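Rubredoxin\:oxygen oxidoreductase (Desulfovibrio gigas, PDB 1E5D) catalyses the four-electron reduction of dioxygen to two water molecules, using FMN and a diiron centre. Local coordinates at the interface of chains A and B. Coordinates in Å, arbitrary orientation; residue numbers count along the deposited sequence, not the author numbering. Chains: chain A/B, Rubredoxin\:oxygen oxidoreductase.

The interface of chains A and B. Residues chain A 144, 146-148, 200-201; chain B 315, 347.
The indole of B:Trp347 enters chain A with its six-membered ring leading, and A:Trp147, A:Pro148 and A:Met144 meet it at one edge and over one face. The two tryptophans form an edge-to-face pair, with ring planes turned 70° apart. The benzo rim of B:Trp347 points at a face of the five-membered ring of A:Trp147, and CH2 of the former comes 3.3 Å from CD1 of the latter. NE1 of A:Trp147 in turn lies in the plane of the B:Trp347 ring, at its edge. The indole nitrogen therefore meets carbon atoms of the rim and not the pi face.

Two aliphatic groups of chain A cover the same face of B:Trp347. A:Pro148 lays CD over the six-membered ring, 3.9 Å from its centroid in a CH-pi contact; its nearest ring atom is CE3. The terminal methyl CE of A:Met144 lies above the ring, offset toward the rim, and is 3.7 Å from CZ2. Bends at chi2 (-32°) and chi3 (-67°) bring this methyl to the indole, tip to tip.

The phenol of A:Tyr201 and the amide of B:Asn315 pack at the margin. The OH of A:Tyr201 stands 3.7 Å from CZ2 of B:Trp347, and its ring is flanked by the backbone carbonyl carbon of A:Met144, toward the rim of one face, and by A:Pro200 CB over the centre of the other. ND2 of B:Asn315 approaches A:Pro200 CG at 4.3 Å, a loose contact. No nitrogen or oxygen here has a bonding partner across the chains, so the patch is held by van der Waals and aromatic contacts.

A:Trp147 also belongs to an FMN pocket, and this pairing probably helps bring the FMN of one subunit near the diiron centre of the other. Within the two-fold symmetric, head-to-tail interface, chain A contributes the loop after strand 136-141, which includes the iron ligand A:His146, and the 3-10 helix 199-201 of the lactamase-fold region; chain B contributes flavodoxin-region loops, B:Trp347 lying between strand 338-345 and helix 350-361.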
loop_
_atom_site.group_PDB
_atom_site.type_symbol
_atom_site.label_atom_id
_atom_site.label_comp_id
_atom_site.label_asym_id
_atom_site.label_seq_id
_atom_site.Cartn_x
_atom_site.Cartn_y
_atom_site.Cartn_z
ATOM N N MET A 144 0.202 -8.046 -26.441
ATOM C CA MET A 144 0.702 -7.956 -25.085
ATOM C C MET A 144 1.836 -6.943 -24.941
ATOM O O MET A 144 2.699 -7.073 -24.078
ATOM C CB MET A 144 1.181 -9.319 -24.568
ATOM C CG MET A 144 0.061 -10.355 -24.550
ATOM S SD MET A 144 -1.550 -9.623 -24.214
ATOM C CE MET A 144 -1.321 -9.092 -22.518
ATOM N N HIS A 146 1.205 -3.207 -24.623
ATOM C CA HIS A 146 1.105 -4.025 -23.429
ATOM C C HIS A 146 -0.277 -4.631 -23.248
ATOM O O HIS A 146 -0.564 -5.242 -22.222
ATOM C CB HIS A 146 1.428 -3.162 -22.202
ATOM C CG HIS A 146 0.434 -2.043 -22.088
ATOM N ND1 HIS A 146 -0.674 -2.086 -21.280
ATOM C CD2 HIS A 146 0.401 -0.846 -22.710
ATOM C CE1 HIS A 146 -1.349 -0.954 -21.402
ATOM N NE2 HIS A 146 -0.716 -0.182 -22.266
ATOM N N TRP A 147 -1.152 -4.481 -24.231
ATOM C CA TRP A 147 -2.457 -5.139 -24.231
ATOM C C TRP A 147 -2.581 -6.050 -25.454
ATOM O O TRP A 147 -1.825 -5.935 -26.418
ATOM C CB TRP A 147 -3.591 -4.123 -24.240
ATOM C CG TRP A 147 -3.991 -3.549 -22.926
ATOM C CD1 TRP A 147 -3.335 -3.641 -21.731
ATOM C CD2 TRP A 147 -5.172 -2.770 -22.676
ATOM N NE1 TRP A 147 -4.031 -2.972 -20.749
ATOM C CE2 TRP A 147 -5.164 -2.427 -21.307
ATOM C CE3 TRP A 147 -6.228 -2.333 -23.475
ATOM C CZ2 TRP A 147 -6.180 -1.666 -20.731
ATOM C CZ3 TRP A 147 -7.237 -1.580 -22.908
ATOM C CH2 TRP A 147 -7.200 -1.255 -21.544
ATOM N N PRO A 148 -3.531 -6.976 -25.460
ATOM C CA PRO A 148 -3.712 -7.825 -26.637
ATOM C C PRO A 148 -3.984 -7.038 -27.916
ATOM O O PRO A 148 -3.598 -7.521 -28.980
ATOM C CB PRO A 148 -4.958 -8.648 -26.305
ATOM C CG PRO A 148 -5.098 -8.578 -24.826
ATOM C CD PRO A 148 -4.469 -7.294 -24.376
ATOM N N PRO A 200 6.431 -7.316 -17.670
ATOM C CA PRO A 200 5.959 -8.713 -17.698
ATOM C C PRO A 200 5.951 -9.296 -19.108
ATOM O O PRO A 200 5.925 -10.525 -19.248
ATOM C CB PRO A 200 4.531 -8.627 -17.157
ATOM C CG PRO A 200 4.151 -7.193 -17.345
ATOM C CD PRO A 200 5.419 -6.407 -17.126
ATOM N N TYR A 201 5.978 -8.469 -20.144
ATOM C CA TYR A 201 5.970 -8.942 -21.527
ATOM C C TYR A 201 7.321 -8.740 -22.195
ATOM O O TYR A 201 7.445 -8.394 -23.363
ATOM C CB TYR A 201 4.857 -8.242 -22.316
ATOM C CG TYR A 201 3.573 -8.211 -21.509
ATOM C CD1 TYR A 201 2.806 -9.362 -21.388
ATOM C CD2 TYR A 201 3.155 -7.048 -20.880
ATOM C CE1 TYR A 201 1.636 -9.351 -20.656
ATOM C CE2 TYR A 201 1.986 -7.029 -20.146
ATOM C CZ TYR A 201 1.240 -8.182 -20.042
ATOM O OH TYR A 201 0.076 -8.170 -19.308
ATOM N N ASN B 315 -2.014 -6.948 -14.066
ATOM C CA ASN B 315 -0.920 -7.912 -14.156
ATOM C C ASN B 315 -1.261 -9.220 -13.434
ATOM O O ASN B 315 -0.512 -9.660 -12.558
ATOM C CB ASN B 315 0.378 -7.326 -13.592
ATOM C CG ASN B 315 0.827 -6.061 -14.296
ATOM O OD1 ASN B 315 1.480 -5.189 -13.708
ATOM N ND2 ASN B 315 0.481 -5.934 -15.571
ATOM N N TRP B 347 -8.756 -9.309 -19.922
ATOM C CA TRP B 347 -8.579 -10.616 -20.554
ATOM C C TRP B 347 -8.429 -11.770 -19.572
ATOM O O TRP B 347 -9.224 -12.710 -19.621
ATOM C CB TRP B 347 -7.375 -10.574 -21.498
ATOM C CG TRP B 347 -6.070 -10.141 -20.924
ATOM C CD1 TRP B 347 -5.084 -10.936 -20.409
ATOM C CD2 TRP B 347 -5.591 -8.795 -20.800
ATOM N NE1 TRP B 347 -4.027 -10.175 -19.975
ATOM C CE2 TRP B 347 -4.316 -8.858 -20.206
ATOM C CE3 TRP B 347 -6.124 -7.547 -21.140
ATOM C CZ2 TRP B 347 -3.571 -7.712 -19.947
ATOM C CZ3 TRP B 347 -5.380 -6.412 -20.878
ATOM C CH2 TRP B 347 -4.118 -6.502 -20.286
#